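Local coordinates for protein beta-galactosidase/beta-glucuronidase (Faecalibacterium prausnitzii L2-6, PDB 6MVF) that binds flavin mononucleotide and, as a glycoside hydrolase of family 2 from a human gut bacterium, acts as a beta-glucuronidase, at residues V600-K614 against L631-V645. Sequence-based numbering, arbitrary orientation.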
loop_
_atom_site.group_PDB
_atom_site.type_symbol
_atom_site.label_atom_id
_atom_site.label_comp_id
_atom_site.label_asym_id
_atom_site.label_seq_id
_atom_site.Cartn_x
_atom_site.Cartn_y
_atom_site.Cartn_z
ATOM N N VAL A 600 -27.685 30.571 9.239
ATOM C CA VAL A 600 -26.805 29.524 9.748
ATOM C C VAL A 600 -27.611 28.247 9.978
ATOM O O VAL A 600 -28.716 28.274 10.534
ATOM C CB VAL A 600 -26.072 29.945 11.042
ATOM C CG1 VAL A 600 -25.167 28.837 11.492
ATOM C CG2 VAL A 600 -25.264 31.194 10.818
ATOM N N TYR A 601 -27.046 27.126 9.535
ATOM C CA TYR A 601 -27.539 25.791 9.847
ATOM C C TYR A 601 -26.610 25.135 10.862
ATOM O O TYR A 601 -25.385 25.232 10.743
ATOM C CB TYR A 601 -27.603 24.934 8.587
ATOM C CG TYR A 601 -28.403 25.558 7.480
ATOM C CD1 TYR A 601 -29.635 26.142 7.742
ATOM C CD2 TYR A 601 -27.930 25.574 6.175
ATOM C CE1 TYR A 601 -30.386 26.706 6.741
ATOM C CE2 TYR A 601 -28.676 26.154 5.154
ATOM C CZ TYR A 601 -29.906 26.714 5.455
ATOM O OH TYR A 601 -30.677 27.285 4.470
ATOM N N SER A 602 -27.192 24.473 11.863
ATOM C CA SER A 602 -26.389 23.809 12.880
ATOM C C SER A 602 -27.206 22.715 13.554
ATOM O O SER A 602 -28.420 22.850 13.720
ATOM C CB SER A 602 -25.882 24.807 13.923
ATOM O OG SER A 602 -25.032 24.130 14.825
ATOM N N ASN A 603 -26.532 21.631 13.937
ATOM C CA ASN A 603 -27.156 20.666 14.825
ATOM C C ASN A 603 -26.904 20.988 16.297
ATOM O O ASN A 603 -27.323 20.232 17.172
ATOM C CB ASN A 603 -26.731 19.223 14.478
ATOM C CG ASN A 603 -25.242 19.022 14.457
ATOM O OD1 ASN A 603 -24.469 19.815 15.009
ATOM N ND2 ASN A 603 -24.823 17.938 13.827
ATOM N N GLN A 604 -26.247 22.098 16.585
ATOM C CA GLN A 604 -26.299 22.706 17.899
ATOM C C GLN A 604 -27.532 23.591 17.983
ATOM O O GLN A 604 -28.135 23.950 16.969
ATOM C CB GLN A 604 -25.047 23.540 18.152
ATOM C CG GLN A 604 -23.786 22.866 17.694
ATOM C CD GLN A 604 -23.431 21.641 18.518
ATOM O OE1 GLN A 604 -22.597 21.709 19.417
ATOM N NE2 GLN A 604 -24.038 20.510 18.193
ATOM N N ASP A 605 -27.912 23.949 19.204
ATOM C CA ASP A 605 -29.121 24.739 19.370
ATOM C C ASP A 605 -28.853 26.213 19.650
ATOM O O ASP A 605 -29.799 27.005 19.665
ATOM C CB ASP A 605 -29.982 24.149 20.484
ATOM C CG ASP A 605 -30.427 22.737 20.183
ATOM O OD1 ASP A 605 -30.779 22.466 19.003
ATOM O OD2 ASP A 605 -30.410 21.906 21.130
ATOM N N THR A 606 -27.605 26.612 19.848
ATOM C CA THR A 606 -27.300 28.005 20.115
ATOM C C THR A 606 -26.150 28.429 19.225
ATOM O O THR A 606 -25.113 27.762 19.185
ATOM C CB THR A 606 -26.965 28.244 21.580
ATOM O OG1 THR A 606 -28.103 27.878 22.381
ATOM C CG2 THR A 606 -26.648 29.721 21.806
ATOM N N VAL A 607 -26.363 29.527 18.497
ATOM C CA VAL A 607 -25.413 30.070 17.545
ATOM C C VAL A 607 -25.224 31.533 17.897
ATOM O O VAL A 607 -26.204 32.255 18.128
ATOM C CB VAL A 607 -25.901 29.907 16.086
ATOM C CG1 VAL A 607 -25.094 30.802 15.109
ATOM C CG2 VAL A 607 -25.849 28.438 15.655
ATOM N N THR A 608 -23.968 31.963 17.970
ATOM C CA THR A 608 -23.625 33.374 18.076
ATOM C C THR A 608 -22.931 33.785 16.794
ATOM O O THR A 608 -21.976 33.131 16.379
ATOM C CB THR A 608 -22.727 33.659 19.284
ATOM O OG1 THR A 608 -23.504 33.579 20.483
ATOM C CG2 THR A 608 -22.136 35.045 19.194
ATOM N N LEU A 609 -23.419 34.858 16.167
ATOM C CA LEU A 609 -22.859 35.368 14.925
ATOM C C LEU A 609 -21.979 36.585 15.185
ATOM O O LEU A 609 -22.312 37.446 16.002
ATOM C CB LEU A 609 -23.966 35.737 13.936
ATOM C CG LEU A 609 -23.424 36.002 12.526
ATOM C CD1 LEU A 609 -22.650 34.767 11.966
ATOM C CD2 LEU A 609 -24.550 36.438 11.602
ATOM N N TYR A 610 -20.862 36.662 14.474
ATOM C CA TYR A 610 -19.968 37.804 14.557
ATOM C C TYR A 610 -19.728 38.395 13.176
ATOM O O TYR A 610 -19.650 37.671 12.176
ATOM C CB TYR A 610 -18.618 37.426 15.166
ATOM C CG TYR A 610 -18.679 37.013 16.603
ATOM C CD1 TYR A 610 -18.758 35.664 16.958
ATOM C CD2 TYR A 610 -18.635 37.964 17.613
ATOM C CE1 TYR A 610 -18.808 35.275 18.281
ATOM C CE2 TYR A 610 -18.688 37.588 18.944
ATOM C CZ TYR A 610 -18.774 36.241 19.269
ATOM O OH TYR A 610 -18.813 35.882 20.586
ATOM N N CYS A 611 -19.585 39.719 13.143
ATOM C CA CYS A 611 -19.314 40.460 11.918
ATOM C C CYS A 611 -18.123 41.377 12.179
ATOM O O CYS A 611 -18.235 42.337 12.947
ATOM C CB CYS A 611 -20.536 41.260 11.482
ATOM S SG CYS A 611 -20.418 41.862 9.795
ATOM N N ASN A 612 -16.985 41.067 11.554
ATOM C CA ASN A 612 -15.710 41.742 11.808
ATOM C C ASN A 612 -15.424 41.841 13.306
ATOM O O ASN A 612 -15.030 42.890 13.822
ATOM C CB ASN A 612 -15.673 43.118 11.146
ATOM C CG ASN A 612 -15.655 43.025 9.633
ATOM O OD1 ASN A 612 -15.138 42.045 9.065
ATOM N ND2 ASN A 612 -16.225 44.035 8.966
ATOM N N GLY A 613 -15.645 40.723 14.007
ATOM C CA GLY A 613 -15.360 40.616 15.420
ATOM C C GLY A 613 -16.420 41.160 16.356
ATOM O O GLY A 613 -16.350 40.895 17.563
ATOM N N LYS A 614 -17.391 41.912 15.858
ATOM C CA LYS A 614 -18.460 42.431 16.699
ATOM C C LYS A 614 -19.633 41.450 16.703
ATOM O O LYS A 614 -20.047 40.959 15.646
ATOM C CB LYS A 614 -18.904 43.809 16.201
ATOM C CG LYS A 614 -17.738 44.773 15.969
ATOM C CD LYS A 614 -18.173 46.027 15.214
ATOM C CE LYS A 614 -17.735 45.994 13.733
ATOM N NZ LYS A 614 -18.206 47.198 12.970
ATOM N N LEU A 631 -23.893 44.890 7.395
ATOM C CA LEU A 631 -22.519 44.756 6.954
ATOM C C LEU A 631 -21.815 46.105 7.009
ATOM O O LEU A 631 -22.414 47.148 6.729
ATOM C CB LEU A 631 -22.480 44.194 5.534
ATOM C CG LEU A 631 -23.071 42.800 5.332
ATOM C CD1 LEU A 631 -23.078 42.484 3.865
ATOM C CD2 LEU A 631 -22.290 41.723 6.100
ATOM N N ASP A 632 -20.547 46.079 7.418
ATOM C CA ASP A 632 -19.656 47.219 7.258
ATOM C C ASP A 632 -19.352 47.449 5.781
ATOM O O ASP A 632 -19.452 46.544 4.947
ATOM C CB ASP A 632 -18.345 46.996 7.995
ATOM C CG ASP A 632 -18.524 46.931 9.479
ATOM O OD1 ASP A 632 -19.586 47.393 9.963
ATOM O OD2 ASP A 632 -17.596 46.425 10.158
ATOM N N GLU A 633 -18.979 48.683 5.461
ATOM C CA GLU A 633 -18.547 48.984 4.107
ATOM C C GLU A 633 -17.297 48.174 3.807
ATOM O O GLU A 633 -16.424 48.018 4.662
ATOM C CB GLU A 633 -18.283 50.484 3.953
ATOM C CG GLU A 633 -18.994 51.122 2.759
ATOM C CD GLU A 633 -20.524 51.088 2.868
ATOM O OE1 GLU A 633 -21.042 51.054 4.008
ATOM O OE2 GLU A 633 -21.211 51.093 1.816
ATOM N N GLY A 634 -17.235 47.613 2.606
ATOM C CA GLY A 634 -16.108 46.778 2.243
ATOM C C GLY A 634 -16.341 45.315 2.556
ATOM O O GLY A 634 -17.467 44.816 2.434
ATOM N N PHE A 635 -15.282 44.621 2.974
ATOM C CA PHE A 635 -15.334 43.188 3.227
ATOM C C PHE A 635 -15.674 42.910 4.684
ATOM O O PHE A 635 -15.329 43.683 5.579
ATOM C CB PHE A 635 -14.007 42.527 2.849
ATOM C CG PHE A 635 -13.802 42.432 1.376
ATOM C CD1 PHE A 635 -14.524 41.518 0.626
ATOM C CD2 PHE A 635 -12.907 43.276 0.730
ATOM C CE1 PHE A 635 -14.356 41.433 -0.745
ATOM C CE2 PHE A 635 -12.731 43.211 -0.636
ATOM C CZ PHE A 635 -13.459 42.285 -1.378
ATOM N N ASN A 636 -16.376 41.796 4.909
ATOM C CA ASN A 636 -16.897 41.444 6.225
ATOM C C ASN A 636 -16.562 39.999 6.523
ATOM O O ASN A 636 -16.881 39.114 5.728
ATOM C CB ASN A 636 -18.414 41.628 6.306
ATOM C CG ASN A 636 -18.843 43.077 6.128
ATOM O OD1 ASN A 636 -19.077 43.795 7.101
ATOM N ND2 ASN A 636 -18.949 43.507 4.884
ATOM N N VAL A 637 -15.948 39.760 7.670
ATOM C CA VAL A 637 -15.756 38.408 8.173
ATOM C C VAL A 637 -17.005 38.015 8.956
ATOM O O VAL A 637 -17.336 38.648 9.962
ATOM C CB VAL A 637 -14.500 38.316 9.053
ATOM C CG1 VAL A 637 -14.457 36.972 9.790
ATOM C CG2 VAL A 637 -13.263 38.514 8.214
ATOM N N LEU A 638 -17.703 36.976 8.502
ATOM C CA LEU A 638 -18.834 36.422 9.236
ATOM C C LEU A 638 -18.372 35.140 9.915
ATOM O O LEU A 638 -17.913 34.202 9.249
ATOM C CB LEU A 638 -20.036 36.166 8.326
ATOM C CG LEU A 638 -20.924 37.348 7.882
ATOM C CD1 LEU A 638 -21.551 38.030 9.066
ATOM C CD2 LEU A 638 -20.133 38.347 7.079
ATOM N N MET A 639 -18.453 35.120 11.241
ATOM C CA MET A 639 -18.070 33.955 12.018
ATOM C C MET A 639 -19.243 33.510 12.877
ATOM O O MET A 639 -19.761 34.293 13.681
ATOM C CB MET A 639 -16.848 34.244 12.894
ATOM C CG MET A 639 -16.429 33.005 13.668
ATOM S SD MET A 639 -14.936 33.244 14.607
ATOM C CE MET A 639 -15.449 34.434 15.841
ATOM N N ALA A 640 -19.657 32.259 12.706
ATOM C CA ALA A 640 -20.717 31.665 13.509
ATOM C C ALA A 640 -20.089 30.681 14.486
ATOM O O ALA A 640 -19.337 29.788 14.079
ATOM C CB ALA A 640 -21.772 30.988 12.638
ATOM N N VAL A 641 -20.376 30.875 15.774
ATOM C CA VAL A 641 -19.849 30.069 16.864
ATOM C C VAL A 641 -21.007 29.259 17.428
ATOM O O VAL A 641 -21.918 29.809 18.059
ATOM C CB VAL A 641 -19.200 30.931 17.953
ATOM C CG1 VAL A 641 -18.750 30.058 19.105
ATOM C CG2 VAL A 641 -18.028 31.706 17.383
ATOM N N ALA A 642 -20.994 27.957 17.181
ATOM C CA ALA A 642 -21.948 27.080 17.840
ATOM C C ALA A 642 -21.312 26.661 19.153
ATOM O O ALA A 642 -20.834 27.521 19.896
ATOM C CB ALA A 642 -22.314 25.895 16.951
ATOM N N ASP A 643 -21.256 25.371 19.460
ATOM C CA ASP A 643 -20.684 25.023 20.755
ATOM C C ASP A 643 -19.194 24.751 20.603
ATOM O O ASP A 643 -18.367 25.605 20.938
ATOM C CB ASP A 643 -21.418 23.834 21.368
ATOM C CG ASP A 643 -20.884 23.461 22.741
ATOM O OD1 ASP A 643 -21.117 22.313 23.190
ATOM O OD2 ASP A 643 -20.214 24.317 23.363
ATOM N N THR A 644 -18.836 23.582 20.083
ATOM C CA THR A 644 -17.439 23.235 19.861
ATOM C C THR A 644 -16.994 23.452 18.422
ATOM O O THR A 644 -15.869 23.082 18.075
ATOM C CB THR A 644 -17.190 21.775 20.249
ATOM O OG1 THR A 644 -18.171 20.935 19.610
ATOM C CG2 THR A 644 -17.255 21.613 21.766
ATOM N N VAL A 645 -17.849 24.006 17.572
ATOM C CA VAL A 645 -17.537 24.160 16.160
ATOM C C VAL A 645 -17.748 25.614 15.783
ATOM O O VAL A 645 -18.537 26.329 16.408
ATOM C CB VAL A 645 -18.392 23.231 15.274
ATOM C CG1 VAL A 645 -17.910 21.822 15.423
ATOM C CG2 VAL A 645 -19.861 23.329 15.662
HETATM O O HOH W 1 -16.294 38.284 12.717
#
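Antiparallel pairing of strands 606-611 and 635-641 forms the middle of one sheet in a C-terminal beta-sandwich domain, where strands 614-620 and 646-654 flank the pair and strands 581-583, 596-602 and 624-629 make the facing sheet. The strand directions differ by 160°, and Thr-608/Val-641 and Tyr-610/Met-639 are hydrogen-bonded pairs, the first joined by Thr-608 N to Val-641 O (3.0 Å) and Val-641 N to Thr-608 O (2.8 Å). Leu-609/Ala-640 and Cys-611/Leu-638, the non-hydrogen-bonded pairs, put their side chains on the sandwich interior. There Ala-640 CB meets Leu-609 CD1 and, from the facing sheet, Val-600 CG2, both at 3.9 Å. On the other face the Tyr-610 and Met-639 side chains run side by side, and the bend at the end of the methionine (chi3 67°) brings CE to 3.7 Å from Tyr-610 CD1, while Val-641 CG2 touches the ring edge. Met-639 also packs on Pro-241 of the second subunit, which places this face near a subunit interface.

Within the type I' turn 611-614, the side chain of Asn-612 extends the pairing: its OD1 accepts from Val-637 N, a nearly straight bond (173° at the hydrogen) reaching OD1 from above the amide plane, while the backbone N of Asn-612 donates to Val-637 O. Within 631-645, Asn-636 OD1 accepts from Asp-632 N and Asn-636 ND2 donates to Asp-632 O. Asp-632 OD2 takes two donors: Lys-614 NZ at 3.0 Å on its syn lone pair, in a salt bridge, and Asn-612 ND2, also at 3.0 Å, on the anti side but well out of the carboxylate plane.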